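Local coordinates for protein gamma-glutamyl cyclotransferase (PDB 3CRY) that catalyses the release of 5-oxoproline from gamma-glutamyl dipeptides, works as a homodimer and can induce the release of cytochrome c from mitochondria, at residues 133-138 with 161-166; 104-109 with 126-131; 80-85 with 150-155; 48-53 with 72-77. The protein carries 1 engineered substitution. All coordinates share one frame; numbering follows the deposited sequence. Where two conformers were deposited one is given.

Interaction 1 of 4, residues 133-138 with 161-166; sequences APPSPQ and KAIEPN
Asn166 and Pro137 meet at about a right angle, the amide oxygen of one set against the ring carbon CD of the other: Asn166 OD1 lies 3.3 Å from Pro137 CD and also rests against Ser136 CA. Asn166 CG stands between its own backbone N and carbonyl carbon (chi1 70°), which brings CG within contact of Pro135 O and Ser136 CA. Pro137 also crosses Pro165 at about a right angle, more loosely, with Pro137 CG 4.1 Å from Pro165 CB. Further along, Pro135 and Ile163 pass each other at a slant, and Pro135 CG touches the CG2 branch of Ile163 at 3.7 Å. Pro134 turns its CB toward the backbone of Glu164, whose O is 3.5 Å from it. Among these rings runs a single direct hydrogen bond, from Asn166 N to Pro135 O, 2.8 Å long and fairly straight at 161°. A water adds a second link, donating to Pro134 O and accepting from Asn166 ND2.

The polar ends have further partners: Asn166 OD1 accepts from Tyr168 N and ND2 donates to His65 O, while Ser136 OG, at the N-cap of helix 137-149, is bonded to both Trp64 O and Tyr139 N. Phe53 of strand 49-56 packs against both Pro135 and Ile163. Proline has no N-H to give, and the chemistry therefore implies a junction joined mainly by ring packing and carbonyl acceptors, with Asn166 supplying the N-H donors, next to the probable substrate-binding residue Tyr139.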
loop_
_atom_site.group_PDB
_atom_site.type_symbol
_atom_site.label_atom_id
_atom_site.label_comp_id
_atom_site.label_asym_id
_atom_site.label_seq_id
_atom_site.Cartn_x
_atom_site.Cartn_y
_atom_site.Cartn_z
ATOM N N ALA A 133 -1.525 17.400 6.612
ATOM C CA ALA A 133 -1.764 18.275 7.774
ATOM C C ALA A 133 -0.684 18.048 8.822
ATOM O O ALA A 133 -0.301 16.897 9.085
ATOM C CB ALA A 133 -3.135 18.044 8.378
ATOM N N PRO A 134 -0.203 19.147 9.442
ATOM C CA PRO A 134 0.880 19.003 10.420
ATOM C C PRO A 134 0.507 18.189 11.664
ATOM O O PRO A 134 -0.651 18.227 12.117
ATOM C CB PRO A 134 1.233 20.447 10.816
ATOM C CG PRO A 134 0.438 21.341 9.946
ATOM C CD PRO A 134 -0.624 20.548 9.235
ATOM N N PRO A 135 1.502 17.484 12.243
ATOM C CA PRO A 135 1.239 16.718 13.460
ATOM C C PRO A 135 1.081 17.643 14.671
ATOM O O PRO A 135 1.571 18.788 14.651
ATOM C CB PRO A 135 2.519 15.878 13.633
ATOM C CG PRO A 135 3.622 16.740 12.981
ATOM C CD PRO A 135 2.918 17.395 11.806
ATOM N N SER A 136 0.392 17.156 15.699
ATOM C CA SER A 136 0.356 17.879 16.989
ATOM C C SER A 136 1.740 17.884 17.669
ATOM O O SER A 136 2.579 17.017 17.410
ATOM C CB SER A 136 -0.678 17.253 17.930
ATOM O OG SER A 136 -0.239 15.952 18.306
ATOM N N PRO A 137 1.994 18.875 18.546
ATOM C CA PRO A 137 3.242 18.807 19.310
ATOM C C PRO A 137 3.433 17.489 20.067
ATOM O O PRO A 137 4.551 16.953 20.099
ATOM C CB PRO A 137 3.141 20.017 20.267
ATOM C CG PRO A 137 2.286 21.019 19.473
ATOM C CD PRO A 137 1.240 20.124 18.792
ATOM N N GLN A 138 2.363 16.960 20.651
ATOM C CA GLN A 138 2.440 15.706 21.402
ATOM C C GLN A 138 2.869 14.523 20.523
ATOM O O GLN A 138 3.762 13.735 20.895
ATOM C CB GLN A 138 1.117 15.451 22.124
ATOM C CG GLN A 138 0.746 16.593 23.133
ATOM C CD GLN A 138 -0.070 17.734 22.488
ATOM O OE1 GLN A 138 -0.096 17.873 21.275
ATOM N NE2 GLN A 138 -0.770 18.528 23.319
ATOM N N LYS A 161 13.135 16.519 14.154
ATOM C CA LYS A 161 13.050 17.690 15.032
ATOM C C LYS A 161 12.703 18.971 14.255
ATOM O O LYS A 161 12.171 19.916 14.837
ATOM C CB LYS A 161 14.355 17.862 15.818
ATOM C CG LYS A 161 14.590 16.746 16.836
ATOM C CD LYS A 161 16.023 16.714 17.311
ATOM C CE LYS A 161 16.305 17.833 18.307
ATOM N NZ LYS A 161 17.730 17.766 18.809
ATOM N N ALA A 162 12.995 18.981 12.956
ATOM C CA ALA A 162 12.721 20.128 12.091
ATOM C C ALA A 162 11.253 20.194 11.662
ATOM O O ALA A 162 10.821 21.181 11.077
ATOM C CB ALA A 162 13.636 20.100 10.876
ATOM N N ILE A 163 10.461 19.174 11.988
ATOM C CA ILE A 163 9.050 19.167 11.547
ATOM C C ILE A 163 8.270 20.289 12.226
ATOM O O ILE A 163 8.364 20.443 13.447
ATOM C CB ILE A 163 8.387 17.813 11.872
ATOM C CG1 ILE A 163 9.055 16.694 11.055
ATOM C CG2 ILE A 163 6.875 17.860 11.598
ATOM C CD1 ILE A 163 8.624 15.291 11.470
ATOM N N GLU A 164 7.497 21.059 11.459
ATOM C CA GLU A 164 6.697 22.129 12.067
ATOM C C GLU A 164 5.332 21.567 12.525
ATOM O O GLU A 164 4.549 21.104 11.692
ATOM C CB GLU A 164 6.521 23.303 11.090
ATOM C CG GLU A 164 7.839 24.070 10.817
ATOM C CD GLU A 164 8.151 25.166 11.869
ATOM O OE1 GLU A 164 7.298 25.421 12.738
ATOM O OE2 GLU A 164 9.258 25.789 11.825
ATOM N N PRO A 165 5.051 21.595 13.840
ATOM C CA PRO A 165 3.785 21.022 14.330
ATOM C C PRO A 165 2.635 22.005 14.154
ATOM O O PRO A 165 2.852 23.187 13.794
ATOM C CB PRO A 165 4.070 20.752 15.821
ATOM C CG PRO A 165 5.052 21.852 16.193
ATOM C CD PRO A 165 5.870 22.145 14.942
ATOM N N ASN A 166 1.416 21.544 14.401
ATOM C CA ASN A 166 0.307 22.471 14.513
ATOM C C ASN A 166 0.346 23.182 15.876
ATOM O O ASN A 166 1.295 23.022 16.633
ATOM C CB ASN A 166 -1.041 21.790 14.233
ATOM C CG ASN A 166 -1.479 20.808 15.323
ATOM O OD1 ASN A 166 -1.068 20.875 16.484
ATOM N ND2 ASN A 166 -2.344 19.899 14.939
HETATM O O HOH W 1 -2.980 19.504 11.995
#

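Interaction 2 of 4, residues 104-109 with 126-131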
loop_
_atom_site.group_PDB
_atom_site.type_symbol
_atom_site.label_atom_id
_atom_site.label_comp_id
_atom_site.label_asym_id
_atom_site.label_seq_id
_atom_site.Cartn_x
_atom_site.Cartn_y
_atom_site.Cartn_z
ATOM N N MET A 104 -8.272 3.706 7.021
ATOM C CA MET A 104 -7.290 4.688 7.494
ATOM C C MET A 104 -5.884 4.437 6.931
ATOM O O MET A 104 -5.196 5.374 6.497
ATOM C CB MET A 104 -7.304 4.841 9.033
ATOM C CG MET A 104 -8.693 5.299 9.570
ATOM S SD MET A 104 -9.344 6.883 8.886
ATOM C CE MET A 104 -8.608 8.068 10.027
ATOM N N TYR A 105 -5.473 3.173 6.963
ATOM C CA TYR A 105 -4.211 2.714 6.389
ATOM C C TYR A 105 -4.471 1.422 5.630
ATOM O O TYR A 105 -5.443 0.703 5.908
ATOM C CB TYR A 105 -3.194 2.407 7.494
ATOM C CG TYR A 105 -2.614 3.622 8.226
ATOM C CD1 TYR A 105 -3.283 4.183 9.312
ATOM C CD2 TYR A 105 -1.405 4.179 7.841
ATOM C CE1 TYR A 105 -2.747 5.266 10.008
ATOM C CE2 TYR A 105 -0.846 5.277 8.524
ATOM C CZ TYR A 105 -1.533 5.815 9.600
ATOM O OH TYR A 105 -1.010 6.876 10.278
ATOM N N VAL A 106 -3.581 1.130 4.679
ATOM C CA VAL A 106 -3.540 -0.168 4.020
ATOM C C VAL A 106 -2.281 -0.905 4.481
ATOM O O VAL A 106 -1.256 -0.255 4.827
ATOM C CB VAL A 106 -3.593 -0.015 2.474
ATOM C CG1 VAL A 106 -2.273 0.559 1.946
ATOM C CG2 VAL A 106 -3.922 -1.363 1.816
ATOM N N VAL A 107 -2.356 -2.242 4.544
ATOM C CA VAL A 107 -1.179 -3.070 4.816
ATOM C C VAL A 107 -0.265 -3.105 3.601
ATOM O O VAL A 107 -0.736 -3.354 2.486
ATOM C CB VAL A 107 -1.568 -4.547 5.172
ATOM C CG1 VAL A 107 -0.324 -5.404 5.325
ATOM C CG2 VAL A 107 -2.444 -4.602 6.404
ATOM N N ILE A 108 1.020 -2.840 3.814
ATOM C CA ILE A 108 2.038 -2.975 2.748
ATOM C C ILE A 108 3.133 -3.977 3.125
ATOM O O ILE A 108 3.282 -4.357 4.298
ATOM C CB ILE A 108 2.701 -1.615 2.406
ATOM C CG1 ILE A 108 3.474 -1.035 3.609
ATOM C CG2 ILE A 108 1.660 -0.628 1.832
ATOM C CD1 ILE A 108 4.169 0.299 3.280
ATOM N N GLU A 109 3.917 -4.394 2.130
ATOM C CA GLU A 109 5.159 -5.124 2.378
ATOM C C GLU A 109 6.260 -4.226 1.851
ATOM O O GLU A 109 6.121 -3.643 0.767
ATOM C CB GLU A 109 5.186 -6.465 1.613
ATOM C CG GLU A 109 6.432 -7.324 1.874
ATOM C CD GLU A 109 6.434 -8.574 1.016
ATOM O OE1 GLU A 109 5.626 -9.477 1.291
ATOM O OE2 GLU A 109 7.210 -8.607 0.046
ATOM N N LEU A 126 0.527 2.311 5.189
ATOM C CA LEU A 126 0.484 3.710 4.748
ATOM C C LEU A 126 -0.930 4.148 4.359
ATOM O O LEU A 126 -1.816 3.300 4.148
ATOM C CB LEU A 126 1.513 3.954 3.632
ATOM C CG LEU A 126 1.357 3.115 2.342
ATOM C CD1 LEU A 126 0.157 3.517 1.494
ATOM C CD2 LEU A 126 2.661 3.217 1.521
ATOM N N MET A 127 -1.159 5.464 4.298
ATOM C CA MET A 127 -2.486 5.996 3.941
ATOM C C MET A 127 -2.629 6.031 2.417
ATOM O O MET A 127 -1.662 6.355 1.718
ATOM C CB MET A 127 -2.630 7.423 4.462
ATOM C CG MET A 127 -2.564 7.542 5.950
ATOM S SD MET A 127 -2.648 9.312 6.405
ATOM C CE MET A 127 -2.371 9.138 8.155
ATOM N N THR A 128 -3.821 5.730 1.907
ATOM C CA THR A 128 -4.070 5.814 0.463
ATOM C C THR A 128 -4.992 6.960 0.053
ATOM O O THR A 128 -5.103 7.266 -1.148
ATOM C CB THR A 128 -4.675 4.503 -0.102
ATOM O OG1 THR A 128 -5.976 4.290 0.461
ATOM C CG2 THR A 128 -3.794 3.294 0.223
ATOM N N ASN A 129 -5.646 7.583 1.039
ATOM C CA ASN A 129 -6.593 8.643 0.772
ATOM C C ASN A 129 -6.539 9.582 1.964
ATOM O O ASN A 129 -7.110 9.295 3.013
ATOM C CB ASN A 129 -8.014 8.041 0.594
ATOM C CG ASN A 129 -9.041 9.076 0.180
ATOM O OD1 ASN A 129 -8.749 10.281 0.151
ATOM N ND2 ASN A 129 -10.252 8.626 -0.136
ATOM N N TYR A 130 -5.784 10.671 1.830
ATOM C CA TYR A 130 -5.641 11.595 2.973
ATOM C C TYR A 130 -5.407 13.031 2.556
ATOM O O TYR A 130 -5.062 13.294 1.410
ATOM C CB TYR A 130 -4.491 11.139 3.899
ATOM C CG TYR A 130 -3.073 11.360 3.349
ATOM C CD1 TYR A 130 -2.484 10.459 2.445
ATOM C CD2 TYR A 130 -2.318 12.464 3.751
ATOM C CE1 TYR A 130 -1.167 10.672 1.950
ATOM C CE2 TYR A 130 -1.014 12.689 3.253
ATOM C CZ TYR A 130 -0.449 11.792 2.352
ATOM O OH TYR A 130 0.842 12.018 1.890
ATOM N N GLU A 131 -5.578 13.947 3.513
ATOM C CA GLU A 131 -5.261 15.376 3.318
ATOM C C GLU A 131 -4.057 15.731 4.199
ATOM O O GLU A 131 -4.088 15.471 5.404
ATOM C CB GLU A 131 -6.478 16.244 3.670
ATOM C CG GLU A 131 -7.654 16.136 2.664
ATOM C CD GLU A 131 -9.020 16.571 3.233
ATOM O OE1 GLU A 131 -9.076 17.198 4.321
ATOM O OE2 GLU A 131 -10.050 16.287 2.578
HETATM O O HOH W 2 -6.204 6.204 3.618
#
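Val106 and Leu126 face each other as an antiparallel hydrogen-bonded pair, and both of their backbone bonds are made. Val106 N donates to Leu126 O at 2.8 Å, nearly straight at 170°, and Leu126 N returns a bond to Val106 O at 3.1 Å. Past this pair the ladder gives way to a water, which accepts from Asn129 N and lies 3.2 Å from Met104 O, one of several acceptors near it. Met104 O has another donor in Ser56 OG, and Met127 N is taken up by Thr70 OG1.

The side chains fill in around these bonds. Met127 CG makes a CH-pi contact over one face of the Tyr105 ring, 4.1 Å from its centroid and offset toward the rim; Met127 SD lies obliquely, 5.3 Å from the same centroid, and Met127 CE reaches Tyr105 OH at 3.4 Å. That hydroxyl is hydrogen-bonded to Ala69 O. An alanine at Tyr105 would probably leave Ala69 O without this partner and open a gap beside the Met127 thioether. Ile108 CD1 packs on Leu126 CD2 at 3.7 Å, and Val106 CG1 meets Thr128 CG2; the OG1 of this threonine is hydrogen-bonded to Gln73 OE1 of the second subunit.

Tyr105 also touches Tyr22 and the engineered residue Gln98, at the position of the catalytic proton acceptor. The arrangement is the end of an antiparallel ladder with a Met-aromatic contact, bordering both the active site and the dimer interface.

Interaction 3 of 4, residues 80-85 with 150-155; sequences WGVVWK and NGLPLE
This is apolar packing of a strand against the link between two helices: strand 77-87 of the five-stranded sheet receives the turn that joins helix 137-149 to helix 154-161. Its main element is a CH-pi contact, in which Pro153 CG stands over the centre of the six-membered ring of Trp80, 3.5 Å from the centroid and 6° off the normal. Pro153 CD also touches the ring, 3.6 Å from Trp80 CD2. The indole and the proline cross at about a right angle. Trp80 NE1 bonds to Glu78. An alanine at Trp80 would probably leave the Pro153 ring without its aromatic platform and Glu78 without this indole donor.

The two methyls of Leu152 have separate partners: CD1 lies 3.8 Å from Val82 CG2 and CD2 3.8 Å from Trp80 O. Val82 CG2 also meets Asn150 CB at 3.6 Å. The Asn150 amide stands almost upright to the Trp84 ring, their planes 85° apart, and its ND2 donates to Leu26 O and Thr28 OG1. Gly151, with positive phi, is the C-prime residue of a Schellman motif that closes helix 137-149, and Pro153 then takes the N-cap position of helix 154-161.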
loop_
_atom_site.group_PDB
_atom_site.type_symbol
_atom_site.label_atom_id
_atom_site.label_comp_id
_atom_site.label_asym_id
_atom_site.label_seq_id
_atom_site.Cartn_x
_atom_site.Cartn_y
_atom_site.Cartn_z
ATOM N N TRP A 80 13.759 6.503 7.739
ATOM C CA TRP A 80 14.337 5.591 8.732
ATOM C C TRP A 80 13.281 5.174 9.740
ATOM O O TRP A 80 12.394 5.961 10.090
ATOM C CB TRP A 80 15.501 6.254 9.464
ATOM C CG TRP A 80 16.775 6.301 8.639
ATOM C CD1 TRP A 80 17.155 7.281 7.763
ATOM C CD2 TRP A 80 17.820 5.326 8.637
ATOM N NE1 TRP A 80 18.388 6.978 7.219
ATOM C CE2 TRP A 80 18.814 5.780 7.737
ATOM C CE3 TRP A 80 18.019 4.111 9.310
ATOM C CZ2 TRP A 80 19.988 5.054 7.491
ATOM C CZ3 TRP A 80 19.201 3.383 9.050
ATOM C CH2 TRP A 80 20.163 3.875 8.157
ATOM N N GLY A 81 13.397 3.949 10.239
ATOM C CA GLY A 81 12.444 3.481 11.221
ATOM C C GLY A 81 13.016 2.350 12.056
ATOM O O GLY A 81 14.203 2.023 11.964
ATOM N N VAL A 82 12.139 1.762 12.864
ATOM C CA VAL A 82 12.485 0.657 13.765
ATOM C C VAL A 82 11.750 -0.585 13.286
ATOM O O VAL A 82 10.533 -0.534 13.043
ATOM C CB VAL A 82 12.061 0.938 15.244
ATOM C CG1 VAL A 82 12.146 -0.361 16.102
ATOM C CG2 VAL A 82 12.935 2.055 15.839
ATOM N N VAL A 83 12.498 -1.678 13.157
ATOM C CA VAL A 83 11.923 -2.995 12.868
ATOM C C VAL A 83 11.653 -3.698 14.198
ATOM O O VAL A 83 12.576 -3.882 15.025
ATOM C CB VAL A 83 12.831 -3.851 11.944
ATOM C CG1 VAL A 83 12.200 -5.199 11.711
ATOM C CG2 VAL A 83 13.066 -3.116 10.586
ATOM N N TRP A 84 10.388 -4.081 14.388
ATOM C CA TRP A 84 9.936 -4.847 15.551
ATOM C C TRP A 84 9.658 -6.303 15.186
ATOM O O TRP A 84 9.044 -6.583 14.155
ATOM C CB TRP A 84 8.640 -4.247 16.127
ATOM C CG TRP A 84 8.787 -2.832 16.631
ATOM C CD1 TRP A 84 8.461 -1.689 15.957
ATOM C CD2 TRP A 84 9.306 -2.417 17.905
ATOM N NE1 TRP A 84 8.746 -0.584 16.727
ATOM C CE2 TRP A 84 9.263 -0.999 17.930
ATOM C CE3 TRP A 84 9.788 -3.108 19.037
ATOM C CZ2 TRP A 84 9.704 -0.240 19.049
ATOM C CZ3 TRP A 84 10.230 -2.358 20.147
ATOM C CH2 TRP A 84 10.187 -0.930 20.136
ATOM N N LYS A 85 10.083 -7.230 16.046
ATOM C CA LYS A 85 9.717 -8.639 15.868
ATOM C C LYS A 85 8.474 -8.930 16.697
ATOM O O LYS A 85 8.438 -8.662 17.914
ATOM C CB LYS A 85 10.864 -9.544 16.320
ATOM C CG LYS A 85 10.645 -11.028 16.028
ATOM C CD LYS A 85 11.874 -11.791 16.519
ATOM C CE LYS A 85 11.998 -13.149 15.871
ATOM N NZ LYS A 85 13.045 -13.934 16.602
ATOM N N ASN A 150 15.674 4.575 20.279
ATOM C CA ASN A 150 15.986 3.387 19.498
ATOM C C ASN A 150 17.131 3.545 18.491
ATOM O O ASN A 150 17.347 2.683 17.651
ATOM C CB ASN A 150 14.693 2.785 18.907
ATOM C CG ASN A 150 13.876 2.034 19.953
ATOM O OD1 ASN A 150 14.416 1.253 20.752
ATOM N ND2 ASN A 150 12.573 2.285 19.982
ATOM N N GLY A 151 17.859 4.655 18.585
ATOM C CA GLY A 151 19.118 4.827 17.850
ATOM C C GLY A 151 19.016 5.085 16.351
ATOM O O GLY A 151 19.867 4.615 15.593
ATOM N N LEU A 152 18.001 5.834 15.899
ATOM C CA LEU A 152 17.985 6.234 14.479
ATOM C C LEU A 152 19.164 7.194 14.221
ATOM O O LEU A 152 19.631 7.859 15.151
ATOM C CB LEU A 152 16.643 6.882 14.105
ATOM C CG LEU A 152 15.517 5.948 13.651
ATOM C CD1 LEU A 152 15.226 4.809 14.574
ATOM C CD2 LEU A 152 14.265 6.748 13.361
ATOM N N PRO A 153 19.670 7.254 12.967
ATOM C CA PRO A 153 20.817 8.143 12.689
ATOM C C PRO A 153 20.581 9.584 13.145
ATOM O O PRO A 153 19.476 10.122 13.004
ATOM C CB PRO A 153 20.989 8.029 11.157
ATOM C CG PRO A 153 20.498 6.605 10.869
ATOM C CD PRO A 153 19.256 6.513 11.759
ATOM N N LEU A 154 21.614 10.211 13.707
ATOM C CA LEU A 154 21.419 11.526 14.312
ATOM C C LEU A 154 20.947 12.557 13.294
ATOM O O LEU A 154 20.181 13.461 13.640
ATOM C CB LEU A 154 22.689 12.000 15.062
ATOM C CG LEU A 154 23.188 11.067 16.190
ATOM C CD1 LEU A 154 24.679 11.245 16.412
ATOM C CD2 LEU A 154 22.440 11.252 17.518
ATOM N N GLU A 155 21.380 12.432 12.040
ATOM C CA GLU A 155 20.927 13.381 11.035
ATOM C C GLU A 155 19.452 13.184 10.675
ATOM O O GLU A 155 18.748 14.155 10.369
ATOM C CB GLU A 155 21.813 13.403 9.792
ATOM C CG GLU A 155 21.463 14.544 8.832
ATOM C CD GLU A 155 20.955 15.832 9.522
ATOM O OE1 GLU A 155 19.824 16.267 9.179
ATOM O OE2 GLU A 155 21.675 16.418 10.383
#

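Interaction 4 of 4, residues 48-53 with 72-77; sequences DFKLDF and FQSPGD
One face of the Phe49 ring is covered by Gln73 CG, which lies 3.8 Å from the ring centroid and is displaced toward the rim. The two side chains run side by side and point the same way, the amide plane tilted 28° from the ring. Beyond that CG, Gln73 NE2 bonds to Tyr105 O of the second subunit. Lys50 and Phe72 also lie side by side, with Lys50 CD 3.8 Å from Phe72 CZ, while Asp52 CB comes to the edge of the same ring.

Lys50 and Phe72 form an antiparallel hydrogen-bonded pair through both backbone amides. At the corner, Asp48 OD1 accepts from Gly76 N at 2.8 Å and 177°, using its anti lone pair, and so ties down the type II turn from Ser74 to Asp77. Ser74 OG donates to Asp77 OD2 within that turn. Lys50 NZ and Asp77 OD1 remain 4.3 Å apart, too far for a salt bridge; a water bonded to Asp77 OD2 makes a weak link to the amine.

These residues join strands 49-56 and 68-74 of a hairpin in the three-stranded sheet. Asp52 OD2 is hydrogen-bonded to Tyr130 OH on the third strand, 130-132, Leu51 packs on helix 154-161, and Phe53 rests on helix 137-149.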
loop_
_atom_site.group_PDB
_atom_site.type_symbol
_atom_site.label_atom_id
_atom_site.label_comp_id
_atom_site.label_asym_id
_atom_site.label_seq_id
_atom_site.Cartn_x
_atom_site.Cartn_y
_atom_site.Cartn_z
ATOM N N ASP A 48 13.712 5.403 -1.112
ATOM C CA ASP A 48 12.787 5.907 -2.116
ATOM C C ASP A 48 11.336 6.044 -1.613
ATOM O O ASP A 48 10.375 5.870 -2.372
ATOM C CB ASP A 48 12.862 5.089 -3.428
ATOM C CG ASP A 48 14.283 5.033 -4.012
ATOM O OD1 ASP A 48 14.929 6.097 -4.126
ATOM O OD2 ASP A 48 14.763 3.916 -4.317
ATOM N N PHE A 49 11.202 6.405 -0.335
ATOM C CA PHE A 49 9.927 6.837 0.244
ATOM C C PHE A 49 10.168 8.131 1.012
ATOM O O PHE A 49 11.317 8.402 1.434
ATOM C CB PHE A 49 9.392 5.802 1.240
ATOM C CG PHE A 49 8.690 4.615 0.609
ATOM C CD1 PHE A 49 9.420 3.609 -0.025
ATOM C CD2 PHE A 49 7.291 4.477 0.711
ATOM C CE1 PHE A 49 8.775 2.496 -0.575
ATOM C CE2 PHE A 49 6.653 3.370 0.157
ATOM C CZ PHE A 49 7.392 2.383 -0.469
ATOM N N LYS A 50 9.100 8.906 1.200
ATOM C CA LYS A 50 9.153 10.186 1.922
ATOM C C LYS A 50 8.103 10.185 3.026
ATOM O O LYS A 50 6.982 9.679 2.824
ATOM C CB LYS A 50 8.902 11.349 0.954
ATOM C CG LYS A 50 8.921 12.733 1.587
ATOM C CD LYS A 50 8.656 13.825 0.528
ATOM C CE LYS A 50 8.766 15.231 1.117
ATOM N NZ LYS A 50 10.187 15.672 1.172
ATOM N N LEU A 51 8.454 10.755 4.178
ATOM C CA LEU A 51 7.547 10.855 5.326
ATOM C C LEU A 51 6.595 12.054 5.155
ATOM O O LEU A 51 7.013 13.140 4.725
ATOM C CB LEU A 51 8.387 11.028 6.611
ATOM C CG LEU A 51 7.655 11.093 7.958
ATOM C CD1 LEU A 51 7.091 9.739 8.345
ATOM C CD2 LEU A 51 8.602 11.593 9.034
ATOM N N ASP A 52 5.323 11.878 5.504
ATOM C CA ASP A 52 4.350 12.966 5.442
ATOM C C ASP A 52 3.420 12.792 6.651
ATOM O O ASP A 52 3.509 11.784 7.380
ATOM C CB ASP A 52 3.559 12.928 4.122
ATOM C CG ASP A 52 2.800 14.219 3.823
ATOM O OD1 ASP A 52 3.016 15.272 4.478
ATOM O OD2 ASP A 52 1.947 14.161 2.911
ATOM N N PHE A 53 2.577 13.794 6.892
ATOM C CA PHE A 53 1.555 13.730 7.952
ATOM C C PHE A 53 0.229 14.183 7.395
ATOM O O PHE A 53 0.174 15.127 6.609
ATOM C CB PHE A 53 1.944 14.591 9.187
ATOM C CG PHE A 53 3.218 14.132 9.851
ATOM C CD1 PHE A 53 4.464 14.488 9.317
ATOM C CD2 PHE A 53 3.182 13.276 10.953
ATOM C CE1 PHE A 53 5.652 14.028 9.897
ATOM C CE2 PHE A 53 4.369 12.823 11.566
ATOM C CZ PHE A 53 5.613 13.197 11.031
ATOM N N PHE A 72 5.058 7.749 1.313
ATOM C CA PHE A 72 4.686 7.542 -0.090
ATOM C C PHE A 72 5.931 7.430 -0.963
ATOM O O PHE A 72 7.010 7.886 -0.572
ATOM C CB PHE A 72 3.694 8.610 -0.577
ATOM C CG PHE A 72 4.247 10.025 -0.611
ATOM C CD1 PHE A 72 5.078 10.447 -1.659
ATOM C CD2 PHE A 72 3.891 10.949 0.378
ATOM C CE1 PHE A 72 5.563 11.766 -1.700
ATOM C CE2 PHE A 72 4.365 12.268 0.343
ATOM C CZ PHE A 72 5.197 12.678 -0.687
ATOM N N GLN A 73 5.800 6.771 -2.112
ATOM C CA GLN A 73 6.973 6.553 -2.976
ATOM C C GLN A 73 7.504 7.852 -3.586
ATOM O O GLN A 73 6.743 8.665 -4.142
ATOM C CB GLN A 73 6.640 5.490 -4.032
ATOM C CG GLN A 73 6.529 4.110 -3.399
ATOM C CD GLN A 73 5.815 3.130 -4.269
ATOM O OE1 GLN A 73 4.663 3.364 -4.666
ATOM N NE2 GLN A 73 6.487 2.010 -4.570
ATOM N N SER A 74 8.813 8.047 -3.454
ATOM C CA SER A 74 9.481 9.281 -3.878
ATOM C C SER A 74 10.957 8.975 -4.164
ATOM O O SER A 74 11.763 8.852 -3.229
ATOM C CB SER A 74 9.345 10.338 -2.770
ATOM O OG SER A 74 9.792 11.624 -3.190
ATOM N N PRO A 75 11.320 8.799 -5.450
ATOM C CA PRO A 75 12.702 8.422 -5.769
ATOM C C PRO A 75 13.727 9.385 -5.172
ATOM O O PRO A 75 13.577 10.594 -5.321
ATOM C CB PRO A 75 12.753 8.525 -7.300
ATOM C CG PRO A 75 11.340 8.249 -7.734
ATOM C CD PRO A 75 10.473 8.882 -6.659
ATOM N N GLY A 76 14.748 8.845 -4.508
ATOM C CA GLY A 76 15.817 9.690 -3.955
ATOM C C GLY A 76 15.660 10.098 -2.503
ATOM O O GLY A 76 16.636 10.540 -1.876
ATOM N N ASP A 77 14.435 9.980 -1.981
ATOM C CA ASP A 77 14.142 10.252 -0.568
ATOM C C ASP A 77 14.332 8.989 0.272
ATOM O O ASP A 77 14.516 7.906 -0.264
ATOM C CB ASP A 77 12.714 10.783 -0.416
ATOM C CG ASP A 77 12.590 12.247 -0.793
ATOM O OD1 ASP A 77 13.320 13.079 -0.201
ATOM O OD2 ASP A 77 11.768 12.580 -1.674
HETATM O O HOH W 3 11.226 15.139 -1.995
#

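Along the chain interaction 4 closes first, and its second segment leads into strand 77-87, where interaction 3 opens; interaction 2 is nested inside the loop that interaction 3 closes, and interactions 1 and 3 cross. Interactions 2 and 4, with centres about 13 Å apart, touch through strands 130-132 and 49-56, neighbours in one sheet, and both reach the second subunit. Interactions 1 and 4 touch at Phe53, although their centres are about 18 Å apart. The centres of interactions 2 and 3 are about 21 Å apart, on opposite sides of the chain's centre. Interactions 2 and 4 thus lie in the sheets and at the dimer interface, while 1 and 3 involve the ends and links of helices 137-149 and 154-161.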